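Local coordinates for protein probable adenylyl-sulfate kinase (Synechocystis sp., PDB 5CB8) that catalyses the ATP-dependent phosphorylation of adenosine 5'-phosphosulfate to 3'-phosphoadenylyl sulfate, the activated sulfate of sulfur metabolism, at residues E46-D51 and K184-L189. Sequence-based numbering, arbitrary orientation.
Sequences EKKLRD and KIWQKL
The indole of Trp186 carries the aliphatic chain of Lys48 over one face, while Leu49 approaches obliquely and its backbone N lies in the ring plane at the edge. Lys48 CE stands 3.9 Å from the centroid of the six-membered ring of Trp186, 22° off the ring normal, which qualifies as a CH-pi contact. The ammonium, Lys48 NZ, sits higher above the same face, 5.0 Å from that centroid, a distant but well-centred cation-pi pair. Earlier in the lysine chain, CG of Lys48 touches Trp186 CZ3 at 3.5 Å, and CD packs on CE3. With Lys48 CG anti to the backbone N (chi1 -163°) the chain runs out across the indole, and a bend at the last torsion, chi4 61°, turns NZ away from the ring plane. Leu49 brings one methyl, CD2, to 3.5 Å from Trp186 CZ3. In this P-loop kinase fold, helix 38-50, whose first residues, Lys38 and Thr39, belong to the ATP-binding loop assigned by similarity, thus meets the C-terminal helix 178-191, with Leu49 and Trp186 as the nearest backbone pair (CA to CA 8.7 Å). Leu49 also rests on Leu56 of strand 56-60, and Leu189 on Val26 and Ile28 of strand 26-31, so both helices pack against the parallel sheet. Were Trp186 cut back to an alanine, the Lys48 chain is likely to lose the aromatic surface it lies on, and a gap would probably open beside Leu49 CD2. Trp186 also touches Ser52 and Ile195.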
ATOM      1  N   GLU B  46     -16.188   7.546  -8.908  1.00 23.85           N
ATOM      2  CA  GLU B  46     -15.469   6.419  -9.488  1.00 23.27           C
ATOM      3  C   GLU B  46     -16.117   6.018 -10.816  1.00 28.13           C
ATOM      4  O   GLU B  46     -15.431   5.879 -11.835  1.00 28.99           O
ATOM      5  CB  GLU B  46     -15.491   5.238  -8.520  1.00 28.68           C
ATOM      6  CG  GLU B  46     -14.887   3.965  -9.093  1.00 33.19           C
ATOM      7  CD  GLU B  46     -15.073   2.766  -8.186  1.00 34.14           C
ATOM      8  OE1 GLU B  46     -15.890   2.840  -7.244  1.00 27.74           O
ATOM      9  OE2 GLU B  46     -14.399   1.742  -8.420  1.00 36.20           O
ATOM     10  N   LYS B  47     -17.437   5.846 -10.805  1.00 26.11           N
ATOM     11  CA  LYS B  47     -18.148   5.465 -12.026  1.00 29.93           C
ATOM     12  C   LYS B  47     -17.939   6.483 -13.140  1.00 31.37           C
ATOM     13  O   LYS B  47     -17.694   6.109 -14.291  1.00 33.03           O
ATOM     14  CB  LYS B  47     -19.648   5.271 -11.768  1.00 31.31           C
ATOM     15  CG  LYS B  47     -20.453   4.974 -13.046  1.00 33.71           C
ATOM     16  CD  LYS B  47     -21.772   4.267 -12.750  1.00 46.69           C
ATOM     17  CE  LYS B  47     -22.530   3.918 -14.038  1.00 52.14           C
ATOM     18  NZ  LYS B  47     -21.636   3.796 -15.230  1.00 51.74           N
ATOM     19  N   LYS B  48     -18.030   7.766 -12.796  1.00 28.22           N
ATOM     20  CA  LYS B  48     -17.914   8.836 -13.786  1.00 28.34           C
ATOM     21  C   LYS B  48     -16.522   8.828 -14.410  1.00 32.98           C
ATOM     22  O   LYS B  48     -16.370   8.981 -15.622  1.00 32.40           O
ATOM     23  CB  LYS B  48     -18.215  10.196 -13.140  1.00 34.11           C
ATOM     24  CG  LYS B  48     -18.536  11.318 -14.127  1.00 38.31           C
ATOM     25  CD  LYS B  48     -18.956  12.599 -13.404  1.00 35.50           C
ATOM     26  CE  LYS B  48     -19.131  13.769 -14.380  1.00 37.93           C
ATOM     27  NZ  LYS B  48     -20.189  13.514 -15.397  1.00 39.63           N
ATOM     28  N   LEU B  49     -15.508   8.635 -13.573  1.00 27.34           N
ATOM     29  CA  LEU B  49     -14.128   8.576 -14.037  1.00 26.33           C
ATOM     30  C   LEU B  49     -13.867   7.336 -14.893  1.00 30.78           C
ATOM     31  O   LEU B  49     -13.260   7.433 -15.966  1.00 35.21           O
ATOM     32  CB  LEU B  49     -13.177   8.613 -12.843  1.00 24.59           C
ATOM     33  CG  LEU B  49     -13.027   9.978 -12.170  1.00 26.35           C
ATOM     34  CD1 LEU B  49     -12.310   9.853 -10.831  1.00 23.84           C
ATOM     35  CD2 LEU B  49     -12.268  10.917 -13.077  1.00 27.26           C
ATOM     36  N   ARG B  50     -14.331   6.178 -14.424  1.00 27.97           N
ATOM     37  CA  ARG B  50     -14.129   4.928 -15.156  1.00 38.92           C
ATOM     38  C   ARG B  50     -14.829   4.956 -16.509  1.00 39.63           C
ATOM     39  O   ARG B  50     -14.300   4.441 -17.494  1.00 38.72           O
ATOM     40  CB  ARG B  50     -14.602   3.717 -14.343  1.00 33.92           C
ATOM     41  CG  ARG B  50     -13.717   3.379 -13.144  1.00 40.27           C
ATOM     42  CD  ARG B  50     -13.757   1.880 -12.803  1.00 54.49           C
ATOM     43  NE  ARG B  50     -13.486   1.631 -11.385  1.00 53.88           N
ATOM     44  CZ  ARG B  50     -12.284   1.371 -10.875  1.00 58.33           C
ATOM     45  NH1 ARG B  50     -11.213   1.317 -11.659  1.00 61.86           N
ATOM     46  NH2 ARG B  50     -12.148   1.163  -9.571  1.00 61.26           N
ATOM     47  N   ASP B  51     -16.008   5.570 -16.559  1.00 41.59           N
ATOM     48  CA  ASP B  51     -16.764   5.654 -17.809  1.00 49.17           C
ATOM     49  C   ASP B  51     -16.123   6.603 -18.825  1.00 45.39           C
ATOM     50  O   ASP B  51     -16.527   6.643 -19.987  1.00 48.28           O
ATOM     51  CB  ASP B  51     -18.220   6.054 -17.541  1.00 51.37           C
ATOM     52  CG  ASP B  51     -19.024   4.945 -16.871  1.00 55.98           C
ATOM     53  OD1 ASP B  51     -18.529   3.796 -16.792  1.00 54.54           O
ATOM     54  OD2 ASP B  51     -20.163   5.223 -16.432  1.00 57.00           O
ATOM     55  N   LYS B 184     -18.693  19.225  -8.720  1.00 22.44           N
ATOM     56  CA  LYS B 184     -17.698  20.172  -8.215  1.00 22.08           C
ATOM     57  C   LYS B 184     -16.308  19.546  -8.135  1.00 20.63           C
ATOM     58  O   LYS B 184     -15.306  20.213  -8.406  1.00 24.75           O
ATOM     59  CB  LYS B 184     -18.110  20.741  -6.844  1.00 21.43           C
ATOM     60  CG  LYS B 184     -19.289  21.720  -6.912  1.00 27.20           C
ATOM     61  CD  LYS B 184     -19.499  22.497  -5.602  1.00 27.33           C
ATOM     62  CE  LYS B 184     -20.043  21.619  -4.482  1.00 29.61           C
ATOM     63  NZ  LYS B 184     -20.487  22.435  -3.301  1.00 24.30           N
ATOM     64  N   ILE B 185     -16.243  18.272  -7.757  1.00 19.91           N
ATOM     65  CA  ILE B 185     -14.958  17.579  -7.691  1.00 19.83           C
ATOM     66  C   ILE B 185     -14.419  17.441  -9.112  1.00 21.55           C
ATOM     67  O   ILE B 185     -13.266  17.771  -9.378  1.00 22.54           O
ATOM     68  CB  ILE B 185     -15.088  16.200  -7.009  1.00 19.23           C
ATOM     69  CG1 ILE B 185     -15.537  16.381  -5.556  1.00 17.76           C
ATOM     70  CG2 ILE B 185     -13.771  15.446  -7.050  1.00 21.76           C
ATOM     71  CD1 ILE B 185     -15.991  15.080  -4.859  1.00 17.21           C
ATOM     72  N   TRP B 186     -15.271  16.987 -10.028  1.00 20.84           N
ATOM     73  CA  TRP B 186     -14.900  16.828 -11.434  1.00 21.78           C
ATOM     74  C   TRP B 186     -14.367  18.133 -12.005  1.00 22.38           C
ATOM     75  O   TRP B 186     -13.346  18.148 -12.688  1.00 22.62           O
ATOM     76  CB  TRP B 186     -16.117  16.362 -12.248  1.00 24.08           C
ATOM     77  CG  TRP B 186     -15.809  15.992 -13.685  1.00 29.86           C
ATOM     78  CD1 TRP B 186     -15.739  16.832 -14.761  1.00 33.46           C
ATOM     79  CD2 TRP B 186     -15.548  14.674 -14.191  1.00 25.73           C
ATOM     80  NE1 TRP B 186     -15.437  16.119 -15.901  1.00 34.22           N
ATOM     81  CE2 TRP B 186     -15.318  14.792 -15.574  1.00 31.84           C
ATOM     82  CE3 TRP B 186     -15.485  13.408 -13.600  1.00 30.11           C
ATOM     83  CZ2 TRP B 186     -15.031  13.686 -16.379  1.00 36.87           C
ATOM     84  CZ3 TRP B 186     -15.198  12.316 -14.401  1.00 33.83           C
ATOM     85  CH2 TRP B 186     -14.978  12.461 -15.771  1.00 36.74           C
ATOM     86  N   GLN B 187     -15.064  19.234 -11.730  1.00 27.38           N
ATOM     87  CA  GLN B 187     -14.679  20.520 -12.299  1.00 27.74           C
ATOM     88  C   GLN B 187     -13.335  20.980 -11.743  1.00 24.18           C
ATOM     89  O   GLN B 187     -12.536  21.595 -12.453  1.00 24.41           O
ATOM     90  CB  GLN B 187     -15.759  21.582 -12.044  1.00 24.16           C
ATOM     91  CG  GLN B 187     -15.509  22.884 -12.787  1.00 31.83           C
ATOM     92  CD  GLN B 187     -15.463  22.687 -14.290  1.00 34.59           C
ATOM     93  OE1 GLN B 187     -16.350  22.059 -14.873  1.00 35.10           O
ATOM     94  NE2 GLN B 187     -14.421  23.213 -14.925  1.00 29.15           N
ATOM     95  N   LYS B 188     -13.087  20.677 -10.473  1.00 22.92           N
ATOM     96  CA  LYS B 188     -11.813  21.030  -9.855  1.00 24.83           C
ATOM     97  C   LYS B 188     -10.679  20.244 -10.517  1.00 27.68           C
ATOM     98  O   LYS B 188      -9.595  20.784 -10.780  1.00 22.12           O
ATOM     99  CB  LYS B 188     -11.855  20.756  -8.349  1.00 25.53           C
ATOM    100  CG  LYS B 188     -10.570  21.128  -7.609  1.00 21.07           C
ATOM    101  CD  LYS B 188     -10.247  22.621  -7.750  1.00 27.93           C
ATOM    102  CE  LYS B 188     -11.252  23.483  -7.004  1.00 32.83           C
ATOM    103  NZ  LYS B 188     -10.918  24.944  -7.053  1.00 40.25           N
ATOM    104  N   LEU B 189     -10.936  18.966 -10.789  1.00 22.85           N
ATOM    105  CA  LEU B 189      -9.972  18.130 -11.508  1.00 21.87           C
ATOM    106  C   LEU B 189      -9.687  18.678 -12.909  1.00 23.38           C
ATOM    107  O   LEU B 189      -8.552  18.612 -13.398  1.00 25.07           O
ATOM    108  CB  LEU B 189     -10.493  16.702 -11.616  1.00 22.98           C
ATOM    109  CG  LEU B 189     -10.533  15.872 -10.338  1.00 23.13           C
ATOM    110  CD1 LEU B 189     -11.276  14.573 -10.606  1.00 21.75           C
ATOM    111  CD2 LEU B 189      -9.122  15.598  -9.831  1.00 22.72           C
TER